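Local coordinates for NH(3)-dependent NAD(+) synthetase (Francisella tularensis subsp. holarctica LVS, PDB 3FIU), which belongs to the NAD synthase family of the HUP clan and, in this crystal, holds adenosine monophosphate, pyrophosphate and magnesium, at residues 89-92 and 93-96; 69-72 and 73-77. One frame throughout, in Å; residues are numbered along the deposited sequence.

Both contacts are local, each within a single helix of the NAD synthase fold, and they follow one another along the chain with strand 84-87 between them; their nearest atoms are about 8 Å apart. Contact 1 forms the start of helix 91-100, about 20 Å from the chain centre, where Ile90 and Tyr94 face helix 113-135 and Ala96 packs on Pro92 of the second subunit. Contact 2 lies about 15 Å from that centre, inside helix 68-81 of a beta-alpha-beta unit. Each is partly buried. The chemistry differs with place: a serine capping bond and a bridging water serve a helix start in contact 1, whereas contact 2 pairs an amide with a carboxylate on one flank and packs apolar side chains on another.

Contact 1: 89-92 and 93-96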
loop_
_atom_site.group_PDB
_atom_site.type_symbol
_atom_site.label_atom_id
_atom_site.label_comp_id
_atom_site.label_asym_id
_atom_site.label_seq_id
_atom_site.Cartn_x
_atom_site.Cartn_y
_atom_site.Cartn_z
ATOM N N SER A 89 -0.804 -2.970 20.922
ATOM C CA SER A 89 -1.556 -1.724 20.762
ATOM C C SER A 89 -0.872 -0.852 19.716
ATOM O O SER A 89 0.343 -0.625 19.782
ATOM C CB SER A 89 -1.646 -0.932 22.054
ATOM O OG SER A 89 -2.388 0.268 21.838
ATOM N N ILE A 90 -1.669 -0.339 18.772
ATOM C CA ILE A 90 -1.144 0.557 17.757
ATOM C C ILE A 90 -1.273 1.985 18.225
ATOM O O ILE A 90 -0.898 2.925 17.501
ATOM C CB ILE A 90 -1.829 0.337 16.348
ATOM C CG1 ILE A 90 -3.299 0.811 16.365
ATOM C CG2 ILE A 90 -1.713 -1.122 15.953
ATOM C CD1 ILE A 90 -3.924 0.952 14.984
ATOM N N GLN A 91 -1.786 2.171 19.442
ATOM C CA GLN A 91 -2.074 3.528 19.906
ATOM C C GLN A 91 -0.832 4.450 20.003
ATOM O O GLN A 91 -0.895 5.601 19.570
ATOM C CB GLN A 91 -2.930 3.532 21.206
ATOM C CG GLN A 91 -3.616 4.891 21.534
ATOM C CD GLN A 91 -4.675 5.266 20.506
ATOM O OE1 GLN A 91 -5.308 4.391 19.918
ATOM N NE2 GLN A 91 -4.848 6.569 20.263
ATOM N N PRO A 92 0.284 3.971 20.606
ATOM C CA PRO A 92 1.504 4.823 20.649
ATOM C C PRO A 92 1.981 5.298 19.280
ATOM O O PRO A 92 2.272 6.492 19.084
ATOM C CB PRO A 92 2.570 3.895 21.273
ATOM C CG PRO A 92 1.775 2.951 22.098
ATOM C CD PRO A 92 0.471 2.712 21.353
ATOM N N ALA A 93 2.081 4.368 18.341
ATOM C CA ALA A 93 2.482 4.702 16.984
ATOM C C ALA A 93 1.457 5.631 16.319
ATOM O O ALA A 93 1.834 6.635 15.654
ATOM C CB ALA A 93 2.669 3.438 16.184
ATOM N N TYR A 94 0.172 5.336 16.525
ATOM C CA TYR A 94 -0.877 6.162 15.901
ATOM C C TYR A 94 -0.819 7.616 16.456
ATOM O O TYR A 94 -0.891 8.587 15.701
ATOM C CB TYR A 94 -2.299 5.535 16.048
ATOM C CG TYR A 94 -3.339 6.504 15.580
ATOM C CD1 TYR A 94 -4.118 7.226 16.495
ATOM C CD2 TYR A 94 -3.462 6.808 14.223
ATOM C CE1 TYR A 94 -5.019 8.186 16.049
ATOM C CE2 TYR A 94 -4.355 7.764 13.778
ATOM C CZ TYR A 94 -5.130 8.447 14.694
ATOM O OH TYR A 94 -6.018 9.399 14.216
ATOM N N GLU A 95 -0.679 7.760 17.772
ATOM C CA GLU A 95 -0.620 9.087 18.393
ATOM C C GLU A 95 0.596 9.894 17.923
ATOM O O GLU A 95 0.469 11.087 17.644
ATOM C CB GLU A 95 -0.708 8.984 19.924
ATOM C CG GLU A 95 -2.136 8.801 20.445
ATOM C CD GLU A 95 -2.791 10.123 20.770
ATOM O OE1 GLU A 95 -3.650 10.580 19.983
ATOM O OE2 GLU A 95 -2.407 10.721 21.801
ATOM N N ALA A 96 1.749 9.239 17.791
ATOM C CA ALA A 96 2.941 9.949 17.292
ATOM C C ALA A 96 2.651 10.384 15.846
ATOM O O ALA A 96 2.914 11.528 15.439
ATOM C CB ALA A 96 4.175 9.048 17.357
HETATM O O HOH W 1 2.189 1.523 18.710
#
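Gln91 and Tyr94 lie alongside each other in the first turns of helix 91-100, their side chains pointing the same way. The Gln91 side chain leaves CB with CG anti to the backbone N (chi1 -163°) and bends at chi2, which carries the amide forward, toward Tyr94 and Glu95. Its OE1 takes a hydrogen bond from Asp64 N. NE2 at the other end lies 3.9 Å from Tyr94 CD1, at the ring edge and near its plane; with the amide and ring planes 65° apart, the amide does not stack on the ring. An approach of NE2 to Glu95 CG is doubtful, since it holds for one of two Glu95 conformers.

The backbone beneath is regular. Tyr94 N donates to Ile90 O at 2.8 Å, and Glu95 N donates to Gln91 O at the same length, 2.8 Å. Ahead of the helix, Ser89 OG accepts from Gln91 N at 3.1 Å, a capping bond from the residue before the turn. A water accepts from Ala93 N at 2.9 Å and donates to Ser89 O, bridging the first turn.

The N-H of Gln91 is thus met by a hydroxyl, and that of Ala93 reaches Ser89 O through a water instead of directly. The bond to Asp64 sets which end of the Gln91 amide faces the loop after strand 56-60, would restrain its rotation, and ties the helix start to that loop.

Contact 2: 69-72 and 73-77; sequences QDMQ and DALEL
Helix 68-81 is the crossover helix of a beta-alpha-beta unit, linking strands 56-60 and 84-87, and residues 69-77 make up most of it. On one flank, Gln69 NE2 donates to Asp73 OD2 at 2.7 Å. The oxygen lies in the amide plane of Gln69, yet the donor comes from above the carboxylate, 49° out of its plane, and the N-H...O angle is only 142°. A bend at chi2 (52°) brings the Gln69 amide round to this position. Beneath it, Asp73 N donates to Gln69 O at 2.9 Å, so the two residues are joined through both backbone and side chain.

A different flank is apolar: Met71 CE lies 4.1 Å from Leu75 CD1, the two chains side by side and both against Ile60 of strand 56-60. Leu75 N donates to Met71 O at 2.9 Å.

Asp70 OD1 and Asp73 OD1 stand 4.6 Å apart, and both form salt bridges with Lys190, while Asn186 also donates to Asp73 OD1. The shared lysine would offset the repulsion between the two carboxylates. OD2 of Asp73 is held within the helix by Gln69, while its OD1, with Asp70 OD1, joins the helix to the region around residues 186-190.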
loop_
_atom_site.group_PDB
_atom_site.type_symbol
_atom_site.label_atom_id
_atom_site.label_comp_id
_atom_site.label_asym_id
_atom_site.label_seq_id
_atom_site.Cartn_x
_atom_site.Cartn_y
_atom_site.Cartn_z
ATOM N N GLN A 69 -14.177 -6.547 23.451
ATOM C CA GLN A 69 -14.768 -7.847 23.094
ATOM C C GLN A 69 -14.193 -8.391 21.802
ATOM O O GLN A 69 -14.104 -9.606 21.614
ATOM C CB GLN A 69 -16.285 -7.744 22.961
ATOM C CG GLN A 69 -16.969 -9.105 22.812
ATOM C CD GLN A 69 -16.562 -10.059 23.905
ATOM O OE1 GLN A 69 -16.626 -9.721 25.091
ATOM N NE2 GLN A 69 -16.125 -11.254 23.521
ATOM N N ASP A 70 -13.812 -7.487 20.907
ATOM C CA ASP A 70 -13.315 -7.893 19.605
ATOM C C ASP A 70 -11.900 -8.476 19.724
ATOM O O ASP A 70 -11.581 -9.437 19.041
ATOM C CB ASP A 70 -13.388 -6.728 18.619
ATOM C CG ASP A 70 -14.837 -6.360 18.265
ATOM O OD1 ASP A 70 -15.767 -7.218 18.382
ATOM O OD2 ASP A 70 -15.048 -5.216 17.870
ATOM N N MET A 71 -11.072 -7.884 20.597
ATOM C CA MET A 71 -9.788 -8.470 20.926
ATOM C C MET A 71 -9.986 -9.835 21.579
ATOM O O MET A 71 -9.269 -10.780 21.252
ATOM C CB MET A 71 -8.977 -7.576 21.859
ATOM C CG MET A 71 -7.575 -8.110 22.153
ATOM S SD MET A 71 -6.796 -7.226 23.523
ATOM C CE MET A 71 -7.588 -8.096 24.845
ATOM N N GLN A 72 -10.950 -9.926 22.510
ATOM C CA GLN A 72 -11.196 -11.201 23.225
ATOM C C GLN A 72 -11.645 -12.324 22.297
ATOM O O GLN A 72 -11.198 -13.465 22.431
ATOM C CB GLN A 72 -12.170 -11.013 24.418
ATOM C CG GLN A 72 -11.640 -9.994 25.428
ATOM C CD GLN A 72 -12.559 -9.734 26.604
ATOM O OE1 GLN A 72 -12.121 -9.813 27.751
ATOM N NE2 GLN A 72 -13.818 -9.372 26.334
ATOM N N ASP A 73 -12.512 -11.985 21.340
ATOM C CA ASP A 73 -12.978 -12.973 20.355
ATOM C C ASP A 73 -11.848 -13.446 19.447
ATOM O O ASP A 73 -11.755 -14.628 19.118
ATOM C CB ASP A 73 -14.104 -12.385 19.508
ATOM C CG ASP A 73 -15.429 -12.272 20.262
ATOM O OD1 ASP A 73 -16.347 -11.575 19.732
ATOM O OD2 ASP A 73 -15.547 -12.833 21.373
ATOM N N ALA A 74 -11.000 -12.510 19.021
ATOM C CA ALA A 74 -9.816 -12.885 18.219
ATOM C C ALA A 74 -8.903 -13.843 19.015
ATOM O O ALA A 74 -8.391 -14.826 18.486
ATOM C CB ALA A 74 -9.048 -11.632 17.806
ATOM N N LEU A 75 -8.677 -13.501 20.285
ATOM C CA LEU A 75 -7.870 -14.338 21.179
ATOM C C LEU A 75 -8.495 -15.706 21.338
ATOM O O LEU A 75 -7.798 -16.714 21.295
ATOM C CB LEU A 75 -7.719 -13.686 22.554
ATOM C CG LEU A 75 -6.550 -12.724 22.741
ATOM C CD1 LEU A 75 -6.621 -12.020 24.120
ATOM C CD2 LEU A 75 -5.229 -13.480 22.543
ATOM N N GLU A 76 -9.814 -15.734 21.504
ATOM C CA GLU A 76 -10.515 -17.009 21.586
ATOM C C GLU A 76 -10.239 -17.895 20.353
ATOM O O GLU A 76 -9.914 -19.086 20.492
ATOM C CB GLU A 76 -12.016 -16.815 21.785
ATOM C CG GLU A 76 -12.692 -18.180 21.997
ATOM C CD GLU A 76 -14.155 -18.083 22.328
ATOM O OE1 GLU A 76 -14.551 -17.092 22.991
ATOM O OE2 GLU A 76 -14.904 -18.994 21.924
ATOM N N LEU A 77 -10.373 -17.322 19.158
ATOM C CA LEU A 77 -10.018 -18.045 17.925
ATOM C C LEU A 77 -8.570 -18.544 17.863
ATOM O O LEU A 77 -8.323 -19.708 17.523
ATOM C CB LEU A 77 -10.341 -17.197 16.691
ATOM C CG LEU A 77 -10.090 -17.897 15.348
ATOM C CD1 LEU A 77 -11.055 -19.097 15.146
ATOM C CD2 LEU A 77 -10.199 -16.856 14.230
#